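Local structure of 1-deoxy-D-xylulose 5-phosphate reductoisomerase (Moraxella catarrhalis, 4ZQG) at residues L245-V253 / L322-R330. The protein catalyses the NAD(P)H-dependent rearrangement and reduction of 1-deoxy-D-xylulose 5-phosphate to 2-C-methyl-D-erythritol 4-phosphate in the MEP pathway of isoprenoid synthesis. Sequence-based numbering, arbitrary orientation.
Sequences LKEHQIQVV and LKLARYAAR
Glu247 stands between Arg326 and Arg330 in a salt-bridge network. The contact joins helix 320-331, in the C-terminal part of the enzyme, to the 3-10 turn 247-249 and to strand 250-254. That strand is an outermost strand of the mixed four-stranded sheet and pairs with strand 182-189. Helix segment 322-330 and strand segment 250-253 run antiparallel, 174° between their directions, with their axes 11.6 Å apart at closest approach. The Arg326 side chain spans the distance between the helix and the turn.

The tight part surrounds the Arg326 guanidinium. The Arg326 chain leaves the helix extended and bends at chi3 (-70°), which brings the guanidinium to the turn. Its NH2 bonds Glu247 OE1 at 3.0 Å, almost in the guanidinium plane. The carboxylate uses its anti lone pair there and stands steeply to the guanidinium. NH2 also bonds the backbone Ile250 O at 3.1 Å, and NH1 adds a weak bond to the same oxygen. These bonds at the guanidinium edge limit its rotation. Leu236 of helix 230-243, the helix that carries the magnesium ligand Glu235, also touches Arg326.

Toward the N-terminal end of 322-330, Val252 CG1 and Leu322 CD2 meet tip to tip. Glu247 CB rests on Ala329 CB at 4.0 Å.

The looser side is at Arg330, an exposed residue modelled in two conformers. In the conformer given, it meets Glu247 mainly through its aliphatic chain. The carboxylate and guanidinium are nearly parallel, 9° apart. Glu247 OE2 and Arg330 NE form a long salt bridge of 3.7 Å, with no N-H aimed at the oxygen. Arg330 CG and CD both lie 3.3 Å from Glu247 OE2.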
# COMPACT_ATOMS: atom_id res chain seq x y z
N LEU A 245 -2.41 -8.21 17.92
CA LEU A 245 -3.84 -7.99 17.87
C LEU A 245 -4.61 -9.25 18.22
O LEU A 245 -4.01 -10.33 18.35
CB LEU A 245 -4.20 -7.60 16.45
CG LEU A 245 -3.56 -6.35 15.88
CD1 LEU A 245 -3.96 -6.21 14.43
CD2 LEU A 245 -3.99 -5.09 16.63
N LYS A 246 -5.93 -9.15 18.31
CA LYS A 246 -6.82 -10.30 18.50
C LYS A 246 -7.57 -10.57 17.22
O LYS A 246 -7.58 -9.74 16.35
CB LYS A 246 -7.82 -10.06 19.62
CG LYS A 246 -7.21 -9.59 20.92
CD LYS A 246 -6.53 -10.72 21.62
CE LYS A 246 -5.94 -10.25 22.93
NZ LYS A 246 -5.39 -11.46 23.59
N GLU A 247 -8.17 -11.73 17.09
CA GLU A 247 -8.71 -12.15 15.80
C GLU A 247 -9.82 -11.26 15.26
O GLU A 247 -9.99 -11.19 14.06
CB GLU A 247 -9.17 -13.62 15.81
CG GLU A 247 -10.20 -14.00 16.87
CD GLU A 247 -11.56 -13.34 16.69
OE1 GLU A 247 -12.00 -13.23 15.53
OE2 GLU A 247 -12.21 -12.95 17.70
N HIS A 248 -10.59 -10.62 16.12
CA HIS A 248 -11.70 -9.76 15.64
C HIS A 248 -11.15 -8.64 14.76
O HIS A 248 -11.76 -8.30 13.76
CB HIS A 248 -12.57 -9.22 16.80
CG HIS A 248 -11.84 -8.33 17.73
ND1 HIS A 248 -11.81 -6.97 17.60
CD2 HIS A 248 -11.05 -8.61 18.79
CE1 HIS A 248 -11.05 -6.44 18.53
NE2 HIS A 248 -10.57 -7.42 19.27
N GLN A 249 -9.97 -8.13 15.10
CA GLN A 249 -9.26 -7.17 14.27
C GLN A 249 -8.63 -7.65 12.94
O GLN A 249 -8.04 -6.84 12.21
CB GLN A 249 -8.19 -6.50 15.13
CG GLN A 249 -8.78 -5.41 15.99
CD GLN A 249 -7.81 -4.95 17.05
OE1 GLN A 249 -7.31 -5.79 17.87
NE2 GLN A 249 -7.52 -3.63 17.07
N ILE A 250 -8.73 -8.94 12.61
CA ILE A 250 -8.14 -9.44 11.39
C ILE A 250 -9.17 -10.19 10.61
O ILE A 250 -9.66 -11.18 11.06
CB ILE A 250 -6.99 -10.40 11.70
CG1 ILE A 250 -5.90 -9.68 12.48
CG2 ILE A 250 -6.40 -10.96 10.42
CD1 ILE A 250 -4.88 -10.63 13.04
N GLN A 251 -9.50 -9.71 9.42
CA GLN A 251 -10.54 -10.32 8.61
C GLN A 251 -9.93 -10.91 7.35
O GLN A 251 -8.79 -10.62 7.03
CB GLN A 251 -11.62 -9.29 8.27
CG GLN A 251 -12.32 -8.76 9.52
CD GLN A 251 -12.83 -9.84 10.47
OE1 GLN A 251 -13.63 -10.68 10.08
NE2 GLN A 251 -12.37 -9.81 11.72
N VAL A 252 -10.71 -11.73 6.65
CA VAL A 252 -10.21 -12.46 5.51
C VAL A 252 -11.09 -12.22 4.35
O VAL A 252 -12.32 -12.32 4.47
CB VAL A 252 -10.24 -13.98 5.82
CG1 VAL A 252 -10.04 -14.82 4.55
CG2 VAL A 252 -9.21 -14.30 6.88
N VAL A 253 -10.46 -11.93 3.22
CA VAL A 253 -11.13 -11.77 1.95
C VAL A 253 -10.56 -12.78 0.93
O VAL A 253 -9.35 -12.93 0.81
CB VAL A 253 -11.04 -10.30 1.43
CG1 VAL A 253 -9.60 -9.83 1.24
CG2 VAL A 253 -11.82 -10.10 0.15
N LEU A 322 -11.25 -22.60 8.36
CA LEU A 322 -11.17 -21.17 8.72
C LEU A 322 -12.08 -20.76 9.90
O LEU A 322 -11.63 -20.05 10.79
CB LEU A 322 -11.44 -20.33 7.48
CG LEU A 322 -11.15 -18.85 7.60
CD1 LEU A 322 -9.80 -18.53 8.23
CD2 LEU A 322 -11.27 -18.29 6.20
N LYS A 323 -13.32 -21.23 9.93
CA LYS A 323 -14.14 -21.10 11.15
C LYS A 323 -13.34 -21.60 12.36
O LYS A 323 -13.26 -20.93 13.39
CB LYS A 323 -15.44 -21.91 11.04
CG LYS A 323 -16.74 -21.16 11.01
CD LYS A 323 -17.89 -22.00 10.40
CE LYS A 323 -18.24 -23.31 11.14
N LEU A 324 -12.73 -22.80 12.22
CA LEU A 324 -12.16 -23.50 13.37
C LEU A 324 -10.90 -22.81 13.83
O LEU A 324 -10.58 -22.81 15.02
CB LEU A 324 -11.92 -24.96 13.03
CG LEU A 324 -13.17 -25.75 12.59
CD1 LEU A 324 -12.82 -27.07 11.93
CD2 LEU A 324 -14.10 -26.01 13.75
N ALA A 325 -10.19 -22.17 12.92
CA ALA A 325 -9.00 -21.44 13.32
C ALA A 325 -9.31 -20.19 14.09
O ALA A 325 -8.55 -19.80 15.01
CB ALA A 325 -8.17 -21.09 12.11
N ARG A 326 -10.40 -19.53 13.71
CA ARG A 326 -10.80 -18.33 14.42
C ARG A 326 -11.22 -18.73 15.82
O ARG A 326 -10.72 -18.19 16.80
CB ARG A 326 -11.89 -17.56 13.68
CG ARG A 326 -12.01 -16.12 14.17
CD ARG A 326 -13.03 -15.31 13.39
NE ARG A 326 -12.58 -15.05 12.05
CZ ARG A 326 -11.71 -14.10 11.72
NH1 ARG A 326 -11.36 -13.95 10.43
NH2 ARG A 326 -11.18 -13.32 12.66
N TYR A 327 -12.09 -19.72 15.91
CA TYR A 327 -12.50 -20.30 17.17
C TYR A 327 -11.29 -20.59 18.02
O TYR A 327 -11.25 -20.23 19.19
CB TYR A 327 -13.33 -21.54 16.92
CG TYR A 327 -13.66 -22.35 18.15
CD1 TYR A 327 -14.18 -21.75 19.31
CD2 TYR A 327 -13.48 -23.75 18.17
CE1 TYR A 327 -14.49 -22.51 20.43
CE2 TYR A 327 -13.80 -24.51 19.27
CZ TYR A 327 -14.30 -23.89 20.41
OH TYR A 327 -14.61 -24.67 21.51
N ALA A 328 -10.27 -21.20 17.43
CA ALA A 328 -9.08 -21.55 18.20
C ALA A 328 -8.31 -20.31 18.60
O ALA A 328 -7.84 -20.21 19.72
CB ALA A 328 -8.20 -22.52 17.41
N ALA A 329 -8.19 -19.35 17.69
CA ALA A 329 -7.49 -18.11 18.04
C ALA A 329 -8.09 -17.46 19.27
O ALA A 329 -7.36 -16.96 20.11
CB ALA A 329 -7.52 -17.16 16.88
N ARG A 330 -9.42 -17.47 19.37
CA ARG A 330 -10.11 -16.94 20.55
C ARG A 330 -9.83 -17.77 21.80
O ARG A 330 -9.73 -17.22 22.90
CB ARG A 330 -11.62 -16.88 20.31
CG ARG A 330 -12.07 -15.65 19.55
CD ARG A 330 -13.23 -15.94 18.60
NE ARG A 330 -14.52 -15.51 19.13
CZ ARG A 330 -15.56 -15.20 18.37
NH1 ARG A 330 -15.46 -15.27 17.05
NH2 ARG A 330 -16.71 -14.83 18.92